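Long-range contact in four helix bundle protein (Bacteroides thetaiotaomicron VPI-5482, PDB 2RLD), which is of unknown function but binds calcium and belongs to the 23S rRNA-intervening sequence (S23) family of four-helix bundle proteins: residues M38-I49 with E75-L86. Sequence-based numbering, arbitrary orientation.
Sequences MSKQILRSGTSI and EANETEYWLELL. With EDO (1,2-ethanediol), chain S; EDO (1,2-ethanediol), chain L.
Ile42 enters a hole formed by Thr79, Trp82, Leu83 and Leu86, its CD1 lying 3.6 Å from Leu83 CD2. CG1 stands anti to the backbone N (chi1 -160°), which carries the chain past Trp82 CB. Selenomethionine Met38 sets SE 3.7 Å from Leu85 CD2 and rests its methyl, CE, against Leu86 CD2. Trp82 is itself a knob among Met38, Gln41, Ile42 and Ser45: Gln41 CB makes a CH-pi contact over one face, 3.8 Å from the five-membered ring centroid, while Tyr81 covers the opposite face. In the ring plane, NE1 gives a nearly straight bond (170°) to the anti lone pair of Glu78 OE2, 2.8 Å away, fixing the indole's rotation. A phenylalanine in place of Trp82 would probably leave the Glu78 carboxylate without this donor and a gap beneath Gln41. Ser45 OG donates to Thr79 OG1 (2.9 Å), which in turn donates to Glu75 O. At the polar edge the Glu75 carboxylate lies along Ser45 and Ser48, its CD 3.7 Å from Ser48 CB, and a water links Gln41 O to Glu78 OE2. Knobs-into-holes packing thus joins antiparallel helices 38-57 and 62-88 of the bundle, with hydrogen bonds giving the buried Ser45 and Thr79 hydroxyls acceptors.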
# COMPACT_ATOMS: atom_id res chain seq x y z
N MSE C 38 2.62 7.57 -10.89
CA MSE C 38 3.35 8.66 -10.29
C MSE C 38 2.41 9.65 -9.61
O MSE C 38 2.69 10.18 -8.52
CB MSE C 38 4.29 9.30 -11.31
CG MSE C 38 5.21 8.29 -11.92
SE MSE C 38 6.45 9.15 -13.15
CE MSE C 38 5.19 9.41 -14.71
N SER C 39 1.25 9.87 -10.24
CA SER C 39 0.24 10.78 -9.72
C SER C 39 -0.20 10.37 -8.32
O SER C 39 -0.33 11.23 -7.42
CB SER C 39 -0.94 10.83 -10.68
OG SER C 39 -1.55 9.56 -10.85
N LYS C 40 -0.43 9.08 -8.10
CA LYS C 40 -0.86 8.64 -6.77
C LYS C 40 0.23 8.84 -5.73
O LYS C 40 -0.04 9.26 -4.60
CB LYS C 40 -1.30 7.18 -6.79
CG LYS C 40 -2.33 6.87 -7.79
N GLN C 41 1.47 8.60 -6.13
CA GLN C 41 2.61 8.76 -5.23
C GLN C 41 2.73 10.21 -4.79
O GLN C 41 2.87 10.50 -3.61
CB GLN C 41 3.90 8.32 -5.87
CG GLN C 41 3.97 6.85 -6.20
CD GLN C 41 4.46 6.02 -5.06
OE1 GLN C 41 4.13 6.29 -3.90
NE2 GLN C 41 5.26 5.00 -5.37
N ILE C 42 2.62 11.14 -5.74
CA ILE C 42 2.82 12.55 -5.42
C ILE C 42 1.61 13.17 -4.73
O ILE C 42 1.76 14.12 -3.95
CB ILE C 42 3.25 13.38 -6.67
CG1 ILE C 42 3.92 14.68 -6.22
CG2 ILE C 42 2.10 13.62 -7.63
CD1 ILE C 42 4.37 15.59 -7.35
N LEU C 43 0.41 12.65 -5.00
CA LEU C 43 -0.75 13.06 -4.22
C LEU C 43 -0.52 12.80 -2.75
O LEU C 43 -0.75 13.65 -1.90
CB LEU C 43 -1.99 12.30 -4.68
CG LEU C 43 -3.26 12.59 -3.87
CD1 LEU C 43 -3.68 14.06 -3.95
CD2 LEU C 43 -4.37 11.64 -4.37
N ARG C 44 0.00 11.61 -2.45
CA ARG C 44 0.29 11.23 -1.08
C ARG C 44 1.41 12.07 -0.45
O ARG C 44 1.23 12.66 0.64
CB ARG C 44 0.65 9.75 -0.99
CG ARG C 44 0.89 9.25 0.44
N SER C 45 2.55 12.17 -1.11
CA SER C 45 3.67 12.88 -0.52
C SER C 45 3.36 14.36 -0.41
O SER C 45 3.59 14.96 0.64
CB SER C 45 4.99 12.60 -1.26
OG SER C 45 5.05 13.15 -2.57
N GLY C 46 2.74 14.93 -1.43
CA GLY C 46 2.52 16.38 -1.50
C GLY C 46 1.51 16.86 -0.47
O GLY C 46 1.63 17.96 0.07
N THR C 47 0.49 16.06 -0.21
CA THR C 47 -0.52 16.42 0.79
C THR C 47 -0.10 16.04 2.21
O THR C 47 -0.58 16.63 3.19
CB THR C 47 -1.92 15.77 0.46
OG1 THR C 47 -1.78 14.35 0.47
CG2 THR C 47 -2.44 16.30 -0.89
N SER C 48 0.86 15.12 2.33
CA SER C 48 1.35 14.66 3.64
C SER C 48 2.26 15.70 4.31
O SER C 48 2.45 15.66 5.52
CB SER C 48 2.07 13.32 3.52
OG SER C 48 1.17 12.27 3.16
N ILE C 49 2.86 16.59 3.52
CA ILE C 49 3.67 17.69 4.08
C ILE C 49 2.80 18.44 5.12
O ILE C 49 3.13 18.50 6.31
CB ILE C 49 4.16 18.67 2.99
CG1 ILE C 49 4.96 17.94 1.90
CG2 ILE C 49 5.02 19.82 3.57
CD1 ILE C 49 5.26 18.82 0.68
N GLU C 75 8.70 14.43 3.28
CA GLU C 75 7.59 14.40 2.31
C GLU C 75 7.78 15.48 1.23
O GLU C 75 7.53 15.25 0.04
CB GLU C 75 6.26 14.55 3.05
CG GLU C 75 5.90 13.40 4.00
CD GLU C 75 5.59 12.06 3.32
OE1 GLU C 75 5.74 11.92 2.09
OE2 GLU C 75 5.14 11.15 4.04
N ALA C 76 8.27 16.65 1.62
CA ALA C 76 8.62 17.71 0.66
C ALA C 76 9.70 17.23 -0.32
O ALA C 76 9.59 17.45 -1.53
CB ALA C 76 9.09 18.96 1.41
N ASN C 77 10.71 16.55 0.20
CA ASN C 77 11.76 16.04 -0.65
C ASN C 77 11.30 14.94 -1.57
O ASN C 77 11.66 14.95 -2.76
CB ASN C 77 12.95 15.59 0.17
CG ASN C 77 13.87 16.72 0.47
OD1 ASN C 77 14.67 17.11 -0.39
ND2 ASN C 77 13.75 17.30 1.66
N GLU C 78 10.44 14.05 -1.08
CA GLU C 78 9.90 13.02 -1.98
C GLU C 78 9.06 13.65 -3.10
O GLU C 78 9.14 13.25 -4.27
CB GLU C 78 9.07 11.99 -1.21
CG GLU C 78 8.70 10.83 -2.12
CD GLU C 78 7.75 9.83 -1.52
OE1 GLU C 78 7.71 9.71 -0.27
OE2 GLU C 78 7.06 9.16 -2.31
N THR C 79 8.28 14.65 -2.73
CA THR C 79 7.42 15.36 -3.69
C THR C 79 8.31 15.98 -4.79
O THR C 79 7.97 15.92 -5.96
CB THR C 79 6.58 16.46 -2.98
OG1 THR C 79 5.73 15.86 -1.98
CG2 THR C 79 5.73 17.24 -3.98
N GLU C 80 9.42 16.57 -4.38
CA GLU C 80 10.39 17.17 -5.32
C GLU C 80 10.96 16.12 -6.28
O GLU C 80 11.18 16.39 -7.46
CB GLU C 80 11.44 17.96 -4.53
CG GLU C 80 10.80 19.27 -4.00
CD GLU C 80 11.25 19.71 -2.62
OE1 GLU C 80 12.30 19.22 -2.14
OE2 GLU C 80 10.54 20.56 -2.02
N TYR C 81 11.19 14.92 -5.77
CA TYR C 81 11.62 13.80 -6.61
C TYR C 81 10.57 13.52 -7.67
O TYR C 81 10.88 13.44 -8.86
CB TYR C 81 11.82 12.54 -5.74
CG TYR C 81 12.01 11.23 -6.52
CD1 TYR C 81 13.23 10.88 -7.07
CD2 TYR C 81 10.96 10.36 -6.68
CE1 TYR C 81 13.38 9.68 -7.78
CE2 TYR C 81 11.08 9.16 -7.40
CZ TYR C 81 12.29 8.84 -7.96
OH TYR C 81 12.41 7.63 -8.62
N TRP C 82 9.32 13.36 -7.24
CA TRP C 82 8.26 13.04 -8.21
C TRP C 82 8.10 14.18 -9.23
O TRP C 82 7.93 13.91 -10.42
CB TRP C 82 6.90 12.71 -7.54
CG TRP C 82 6.95 11.43 -6.74
CD1 TRP C 82 6.86 11.30 -5.37
CD2 TRP C 82 7.14 10.12 -7.26
NE1 TRP C 82 6.98 9.96 -5.03
CE2 TRP C 82 7.16 9.22 -6.16
CE3 TRP C 82 7.30 9.60 -8.56
CZ2 TRP C 82 7.33 7.86 -6.32
CZ3 TRP C 82 7.44 8.24 -8.72
CH2 TRP C 82 7.47 7.38 -7.60
N LEU C 83 8.22 15.43 -8.78
CA LEU C 83 8.10 16.55 -9.72
C LEU C 83 9.20 16.49 -10.78
O LEU C 83 9.00 16.75 -11.97
CB LEU C 83 8.14 17.87 -8.98
CG LEU C 83 6.90 18.23 -8.16
CD1 LEU C 83 7.17 19.47 -7.30
CD2 LEU C 83 5.64 18.43 -9.07
N GLU C 84 10.41 16.19 -10.34
CA GLU C 84 11.54 16.12 -11.26
C GLU C 84 11.33 15.01 -12.28
O GLU C 84 11.59 15.17 -13.49
CB GLU C 84 12.81 15.85 -10.46
CG GLU C 84 14.07 15.99 -11.31
CD GLU C 84 15.38 15.84 -10.52
OE1 GLU C 84 15.34 15.85 -9.26
OE2 GLU C 84 16.43 15.73 -11.17
N LEU C 85 10.88 13.86 -11.80
CA LEU C 85 10.55 12.75 -12.70
C LEU C 85 9.46 13.13 -13.72
O LEU C 85 9.58 12.83 -14.91
CB LEU C 85 10.12 11.52 -11.89
CG LEU C 85 9.99 10.20 -12.63
CD1 LEU C 85 11.15 9.91 -13.56
CD2 LEU C 85 9.78 9.10 -11.58
N LEU C 86 8.42 13.80 -13.26
CA LEU C 86 7.35 14.24 -14.14
C LEU C 86 7.80 15.21 -15.24
O LEU C 86 7.41 15.05 -16.38
CB LEU C 86 6.19 14.82 -13.34
CG LEU C 86 5.40 13.84 -12.44
CD1 LEU C 86 4.56 14.59 -11.41
CD2 LEU C 86 4.51 12.92 -13.35
C1 EDO S . -2.02 12.60 5.13
O1 EDO S . -0.59 12.46 5.25
C2 EDO S . -2.35 13.42 3.89
O2 EDO S . -1.89 12.76 2.69
C1 EDO L . 7.08 5.68 -2.56
O1 EDO L . 7.30 4.32 -2.89
C2 EDO L . 8.23 6.16 -1.71
O2 EDO L . 7.84 6.20 -0.34
O HOH W 1 4.17 8.78 -1.84